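Local structure of citrinin polyketide synthase (Monascus purpureus, 5MPT) at residues L82-G94 with D324-F336. The protein builds from malonyl units, presumably on an acetyl starter, the keto-aldehyde precursor of the mycotoxin citrinin, and this piece is its C-methyltransferase domain, holding S-adenosyl-L-homocysteine. Residues are numbered along the deposited sequence; the frame is centred on the assembly and turned at random.
Sequences LPKHERFMNLIYG and DFIFGLLEGWWLF
Phe88 lays its ring flat on the type I turn Phe327-Leu330: Gly328 O sits over one face, 3.4 Å from CG, while Ile92 CG1 backs the other. Having CG anti to the backbone N (chi1 -179°) brings CZ to Phe325 O and CE2 onto Leu329 CD2 at 3.3 Å. Gly328, lacking a side chain, lets the ring come this close. Gly328 O is gripped twice, by Trp334 NE1 (2.7 Å, N-H...O angle 161°) and by a water that also binds His85 ND1. This indole bond holds Trp334 against the first turn of helix 86-98, where Arg87 CB lies over the six-membered ring in a CH-pi contact, 4.1 Å from its centroid. Bent at chi3 (-70°), Arg87 carries its guanidinium past the indole to two waters, both bound to Trp334 O. Leu91 lays both methyls against one side of Asp324, Leu91 CD2 3.6 Å from Asp324 CB; the carboxylate turns to Trp333, His342 and Gln319. Another water links Lys84 NZ to Leu329 O. This mainly apolar packing, water-bridged at its rim, joins the N-terminal helix-turn-helix family region to an excursion from the Rossmann-like methyltransferase fold, Phe336's side chain lying about 8 Å from that of active-site His289.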
loop_
_atom_site.group_PDB
_atom_site.type_symbol
_atom_site.label_atom_id
_atom_site.label_comp_id
_atom_site.label_asym_id
_atom_site.label_seq_id
_atom_site.Cartn_x
_atom_site.Cartn_y
_atom_site.Cartn_z
ATOM N N LEU A 82 -14.227 -10.803 -17.662
ATOM C CA LEU A 82 -13.082 -11.513 -18.217
ATOM C C LEU A 82 -12.592 -12.576 -17.241
ATOM O O LEU A 82 -12.600 -12.352 -16.035
ATOM C CB LEU A 82 -11.942 -10.550 -18.503
ATOM C CG LEU A 82 -12.067 -9.591 -19.680
ATOM C CD1 LEU A 82 -10.979 -8.534 -19.588
ATOM C CD2 LEU A 82 -11.984 -10.325 -21.012
ATOM N N PRO A 83 -12.150 -13.734 -17.731
ATOM C CA PRO A 83 -11.660 -14.768 -16.808
ATOM C C PRO A 83 -10.607 -14.287 -15.828
ATOM O O PRO A 83 -10.577 -14.791 -14.705
ATOM C CB PRO A 83 -11.096 -15.842 -17.752
ATOM C CG PRO A 83 -11.416 -15.350 -19.155
ATOM C CD PRO A 83 -12.434 -14.315 -19.052
ATOM N N LYS A 84 -9.716 -13.371 -16.227
ATOM C CA LYS A 84 -8.650 -12.950 -15.318
ATOM C C LYS A 84 -9.189 -12.251 -14.086
ATOM O O LYS A 84 -8.424 -12.010 -13.141
ATOM C CB LYS A 84 -7.672 -12.011 -16.032
ATOM C CG LYS A 84 -8.232 -10.649 -16.428
ATOM C CD LYS A 84 -7.115 -9.700 -16.834
ATOM C CE LYS A 84 -7.620 -8.533 -17.674
ATOM N NZ LYS A 84 -6.573 -7.481 -17.836
ATOM N N HIS A 85 -10.478 -11.906 -14.078
ATOM C CA HIS A 85 -11.075 -11.210 -12.957
ATOM C C HIS A 85 -11.831 -12.136 -12.005
ATOM O O HIS A 85 -12.454 -11.648 -11.063
ATOM C CB HIS A 85 -12.002 -10.099 -13.442
ATOM C CG HIS A 85 -11.297 -8.968 -14.128
ATOM N ND1 HIS A 85 -10.152 -8.387 -13.623
ATOM C CD2 HIS A 85 -11.587 -8.299 -15.268
ATOM C CE1 HIS A 85 -9.758 -7.417 -14.432
ATOM N NE2 HIS A 85 -10.606 -7.350 -15.444
ATOM N N GLU A 86 -11.723 -13.453 -12.173
ATOM C CA GLU A 86 -12.468 -14.385 -11.325
ATOM C C GLU A 86 -12.234 -14.134 -9.837
ATOM O O GLU A 86 -13.191 -14.036 -9.070
ATOM C CB GLU A 86 -12.118 -15.835 -11.677
ATOM C CG GLU A 86 -12.894 -16.878 -10.863
ATOM C CD GLU A 86 -14.372 -16.862 -11.157
ATOM O OE1 GLU A 86 -14.766 -16.250 -12.176
ATOM O OE2 GLU A 86 -15.140 -17.459 -10.367
ATOM N N ARG A 87 -10.970 -14.089 -9.392
ATOM C CA ARG A 87 -10.703 -13.912 -7.967
ATOM C C ARG A 87 -11.230 -12.567 -7.474
ATOM O O ARG A 87 -11.844 -12.476 -6.401
ATOM C CB ARG A 87 -9.200 -14.056 -7.707
ATOM C CG ARG A 87 -8.703 -15.499 -7.932
ATOM C CD ARG A 87 -7.181 -15.593 -7.908
ATOM N NE ARG A 87 -6.622 -14.952 -9.088
ATOM C CZ ARG A 87 -5.330 -14.828 -9.337
ATOM N NH1 ARG A 87 -4.432 -15.308 -8.478
ATOM N NH2 ARG A 87 -4.930 -14.228 -10.448
ATOM N N PHE A 88 -10.967 -11.505 -8.238
ATOM C CA PHE A 88 -11.524 -10.185 -7.942
ATOM C C PHE A 88 -13.047 -10.219 -7.838
ATOM O O PHE A 88 -13.632 -9.685 -6.883
ATOM C CB PHE A 88 -11.064 -9.224 -9.036
ATOM C CG PHE A 88 -11.531 -7.810 -8.873
ATOM C CD1 PHE A 88 -11.430 -7.149 -7.670
ATOM C CD2 PHE A 88 -12.046 -7.129 -9.964
ATOM C CE1 PHE A 88 -11.837 -5.842 -7.560
ATOM C CE2 PHE A 88 -12.441 -5.837 -9.858
ATOM C CZ PHE A 88 -12.322 -5.179 -8.643
ATOM N N MET A 89 -13.721 -10.833 -8.815
ATOM C CA MET A 89 -15.167 -10.755 -8.776
ATOM C C MET A 89 -15.741 -11.556 -7.625
ATOM O O MET A 89 -16.811 -11.212 -7.119
ATOM C CB MET A 89 -15.767 -11.196 -10.112
ATOM C CG MET A 89 -15.469 -10.174 -11.210
ATOM S SD MET A 89 -16.156 -8.548 -10.882
ATOM C CE MET A 89 -17.913 -8.928 -10.797
ATOM N N ASN A 90 -15.055 -12.604 -7.179
ATOM C CA ASN A 90 -15.490 -13.266 -5.952
ATOM C C ASN A 90 -15.369 -12.330 -4.748
ATOM O O ASN A 90 -16.212 -12.357 -3.841
ATOM C CB ASN A 90 -14.685 -14.544 -5.735
ATOM C CG ASN A 90 -14.961 -15.593 -6.798
ATOM O OD1 ASN A 90 -16.072 -15.687 -7.336
ATOM N ND2 ASN A 90 -13.945 -16.385 -7.116
ATOM N N LEU A 91 -14.341 -11.479 -4.729
ATOM C CA LEU A 91 -14.226 -10.458 -3.684
ATOM C C LEU A 91 -15.332 -9.413 -3.825
ATOM O O LEU A 91 -15.922 -8.983 -2.828
ATOM C CB LEU A 91 -12.853 -9.804 -3.756
ATOM C CG LEU A 91 -12.343 -8.850 -2.680
ATOM C CD1 LEU A 91 -10.812 -8.924 -2.691
ATOM C CD2 LEU A 91 -12.808 -7.430 -2.942
ATOM N N ILE A 92 -15.647 -9.026 -5.067
ATOM C CA ILE A 92 -16.720 -8.060 -5.334
ATOM C C ILE A 92 -18.065 -8.586 -4.843
ATOM O O ILE A 92 -18.858 -7.852 -4.228
ATOM C CB ILE A 92 -16.757 -7.729 -6.838
ATOM C CG1 ILE A 92 -15.532 -6.887 -7.230
ATOM C CG2 ILE A 92 -18.068 -6.991 -7.198
ATOM C CD1 ILE A 92 -15.473 -5.507 -6.514
ATOM N N TYR A 93 -18.387 -9.837 -5.187
ATOM C CA TYR A 93 -19.633 -10.415 -4.696
ATOM C C TYR A 93 -19.615 -10.513 -3.185
ATOM O O TYR A 93 -20.652 -10.356 -2.528
ATOM C CB TYR A 93 -19.875 -11.789 -5.313
ATOM C CG TYR A 93 -20.551 -11.709 -6.641
ATOM C CD1 TYR A 93 -21.919 -11.530 -6.717
ATOM C CD2 TYR A 93 -19.834 -11.792 -7.818
ATOM C CE1 TYR A 93 -22.544 -11.435 -7.915
ATOM C CE2 TYR A 93 -20.450 -11.699 -9.017
ATOM C CZ TYR A 93 -21.809 -11.519 -9.068
ATOM O OH TYR A 93 -22.431 -11.434 -10.286
ATOM N N GLY A 94 -18.456 -10.826 -2.626
ATOM C CA GLY A 94 -18.311 -10.785 -1.182
ATOM C C GLY A 94 -18.674 -9.437 -0.604
ATOM O O GLY A 94 -19.342 -9.355 0.433
ATOM N N ASP A 324 -9.157 -2.742 -2.331
ATOM C CA ASP A 324 -9.491 -3.890 -3.173
ATOM C C ASP A 324 -10.294 -3.481 -4.398
ATOM O O ASP A 324 -10.074 -3.989 -5.498
ATOM C CB ASP A 324 -10.266 -4.927 -2.372
ATOM C CG ASP A 324 -9.359 -5.793 -1.545
ATOM O OD1 ASP A 324 -8.373 -6.273 -2.131
ATOM O OD2 ASP A 324 -9.630 -5.995 -0.343
ATOM N N PHE A 325 -11.263 -2.594 -4.223
ATOM C CA PHE A 325 -12.180 -2.256 -5.309
ATOM C C PHE A 325 -11.436 -1.660 -6.494
ATOM O O PHE A 325 -11.776 -1.925 -7.654
ATOM C CB PHE A 325 -13.219 -1.276 -4.791
ATOM C CG PHE A 325 -14.219 -0.830 -5.820
ATOM C CD1 PHE A 325 -15.047 -1.740 -6.455
ATOM C CD2 PHE A 325 -14.339 0.512 -6.163
ATOM C CE1 PHE A 325 -15.970 -1.316 -7.386
ATOM C CE2 PHE A 325 -15.274 0.936 -7.093
ATOM C CZ PHE A 325 -16.058 0.007 -7.729
ATOM N N ILE A 326 -10.416 -0.852 -6.219
ATOM C CA ILE A 326 -9.638 -0.199 -7.266
ATOM C C ILE A 326 -8.505 -1.081 -7.734
ATOM O O ILE A 326 -8.366 -1.350 -8.924
ATOM C CB ILE A 326 -9.048 1.124 -6.771
ATOM C CG1 ILE A 326 -10.177 2.052 -6.341
ATOM C CG2 ILE A 326 -8.156 1.755 -7.850
ATOM C CD1 ILE A 326 -9.735 3.281 -5.588
ATOM N N PHE A 327 -7.622 -1.438 -6.809
ATOM C CA PHE A 327 -6.424 -2.155 -7.202
ATOM C C PHE A 327 -6.723 -3.568 -7.639
ATOM O O PHE A 327 -5.951 -4.136 -8.425
ATOM C CB PHE A 327 -5.418 -2.133 -6.055
ATOM C CG PHE A 327 -4.791 -0.788 -5.848
ATOM C CD1 PHE A 327 -5.372 0.151 -5.023
ATOM C CD2 PHE A 327 -3.586 -0.477 -6.461
ATOM C CE1 PHE A 327 -4.798 1.404 -4.842
ATOM C CE2 PHE A 327 -2.987 0.766 -6.260
ATOM C CZ PHE A 327 -3.590 1.700 -5.462
ATOM N N GLY A 328 -7.855 -4.127 -7.215
ATOM C CA GLY A 328 -8.190 -5.454 -7.649
ATOM C C GLY A 328 -8.423 -5.556 -9.138
ATOM O O GLY A 328 -8.407 -6.668 -9.673
ATOM N N LEU A 329 -8.583 -4.422 -9.824
ATOM C CA LEU A 329 -8.704 -4.389 -11.274
ATOM C C LEU A 329 -7.371 -4.575 -11.984
ATOM O O LEU A 329 -7.374 -4.713 -13.220
ATOM C CB LEU A 329 -9.272 -3.054 -11.744
ATOM C CG LEU A 329 -10.720 -2.706 -11.430
ATOM C CD1 LEU A 329 -10.965 -1.272 -11.801
ATOM C CD2 LEU A 329 -11.633 -3.630 -12.218
ATOM N N LEU A 330 -6.257 -4.572 -11.252
ATOM C CA LEU A 330 -4.929 -4.487 -11.838
ATOM C C LEU A 330 -4.211 -5.818 -11.692
ATOM O O LEU A 330 -4.192 -6.408 -10.603
ATOM C CB LEU A 330 -4.122 -3.379 -11.166
ATOM C CG LEU A 330 -4.850 -2.035 -11.160
ATOM C CD1 LEU A 330 -4.089 -1.009 -10.340
ATOM C CD2 LEU A 330 -5.074 -1.522 -12.582
ATOM N N GLU A 331 -3.580 -6.256 -12.789
ATOM C CA GLU A 331 -2.843 -7.516 -12.783
ATOM C C GLU A 331 -1.824 -7.574 -11.653
ATOM O O GLU A 331 -1.563 -8.656 -11.113
ATOM C CB GLU A 331 -2.143 -7.715 -14.133
ATOM C CG GLU A 331 -3.041 -7.887 -15.341
ATOM C CD GLU A 331 -2.321 -8.560 -16.493
ATOM O OE1 GLU A 331 -1.294 -9.221 -16.235
ATOM O OE2 GLU A 331 -2.767 -8.433 -17.652
ATOM N N GLY A 332 -1.254 -6.430 -11.273
ATOM C CA GLY A 332 -0.233 -6.355 -10.231
ATOM C C GLY A 332 -0.712 -6.706 -8.843
ATOM O O GLY A 332 0.121 -6.883 -7.953
ATOM N N TRP A 333 -2.024 -6.789 -8.633
ATOM C CA TRP A 333 -2.626 -7.115 -7.346
ATOM C C TRP A 333 -2.842 -8.605 -7.164
ATOM O O TRP A 333 -3.229 -9.028 -6.062
ATOM C CB TRP A 333 -3.981 -6.406 -7.247
ATOM C CG TRP A 333 -4.635 -6.238 -5.903
ATOM C CD1 TRP A 333 -5.837 -6.761 -5.491
ATOM C CD2 TRP A 333 -4.164 -5.431 -4.819
ATOM N NE1 TRP A 333 -6.141 -6.326 -4.217
ATOM C CE2 TRP A 333 -5.121 -5.522 -3.781
ATOM C CE3 TRP A 333 -3.023 -4.644 -4.624
ATOM C CZ2 TRP A 333 -4.966 -4.865 -2.568
ATOM C CZ3 TRP A 333 -2.878 -4.000 -3.436
ATOM C CH2 TRP A 333 -3.848 -4.110 -2.415
ATOM N N TRP A 334 -2.651 -9.396 -8.236
ATOM C CA TRP A 334 -2.954 -10.821 -8.248
ATOM C C TRP A 334 -1.752 -11.666 -8.670
ATOM O O TRP A 334 -1.907 -12.779 -9.203
ATOM C CB TRP A 334 -4.162 -11.075 -9.171
ATOM C CG TRP A 334 -5.364 -10.308 -8.753
ATOM C CD1 TRP A 334 -5.818 -9.136 -9.279
ATOM C CD2 TRP A 334 -6.230 -10.623 -7.666
ATOM N NE1 TRP A 334 -6.940 -8.712 -8.601
ATOM C CE2 TRP A 334 -7.210 -9.613 -7.604
ATOM C CE3 TRP A 334 -6.274 -11.665 -6.733
ATOM C CZ2 TRP A 334 -8.198 -9.613 -6.657
ATOM C CZ3 TRP A 334 -7.264 -11.668 -5.795
ATOM C CH2 TRP A 334 -8.220 -10.648 -5.760
ATOM N N LEU A 335 -0.540 -11.171 -8.460
ATOM C CA LEU A 335 0.632 -11.919 -8.898
ATOM C C LEU A 335 1.055 -13.013 -7.934
ATOM O O LEU A 335 1.810 -13.908 -8.339
ATOM C CB LEU A 335 1.808 -10.991 -9.139
ATOM C CG LEU A 335 1.732 -10.015 -10.307
ATOM C CD1 LEU A 335 3.030 -9.220 -10.414
ATOM C CD2 LEU A 335 1.467 -10.767 -11.597
ATOM N N PHE A 336 0.613 -12.962 -6.680
ATOM C CA PHE A 336 1.044 -13.938 -5.685
ATOM C C PHE A 336 0.850 -15.362 -6.192
ATOM O O PHE A 336 -0.171 -15.693 -6.798
ATOM C CB PHE A 336 0.276 -13.726 -4.371
ATOM C CG PHE A 336 -1.238 -13.687 -4.518
ATOM C CD1 PHE A 336 -1.985 -14.849 -4.415
ATOM C CD2 PHE A 336 -1.887 -12.478 -4.699
ATOM C CE1 PHE A 336 -3.346 -14.818 -4.531
ATOM C CE2 PHE A 336 -3.243 -12.424 -4.792
ATOM C CZ PHE A 336 -3.983 -13.605 -4.716
HETATM O O HOH W 1 -6.302 -6.607 -14.949
HETATM O O HOH W 2 -8.454 -8.828 -11.527
HETATM O O HOH W 3 -1.430 -15.444 -9.171
HETATM O O HOH W 4 -2.319 -13.842 -11.968
#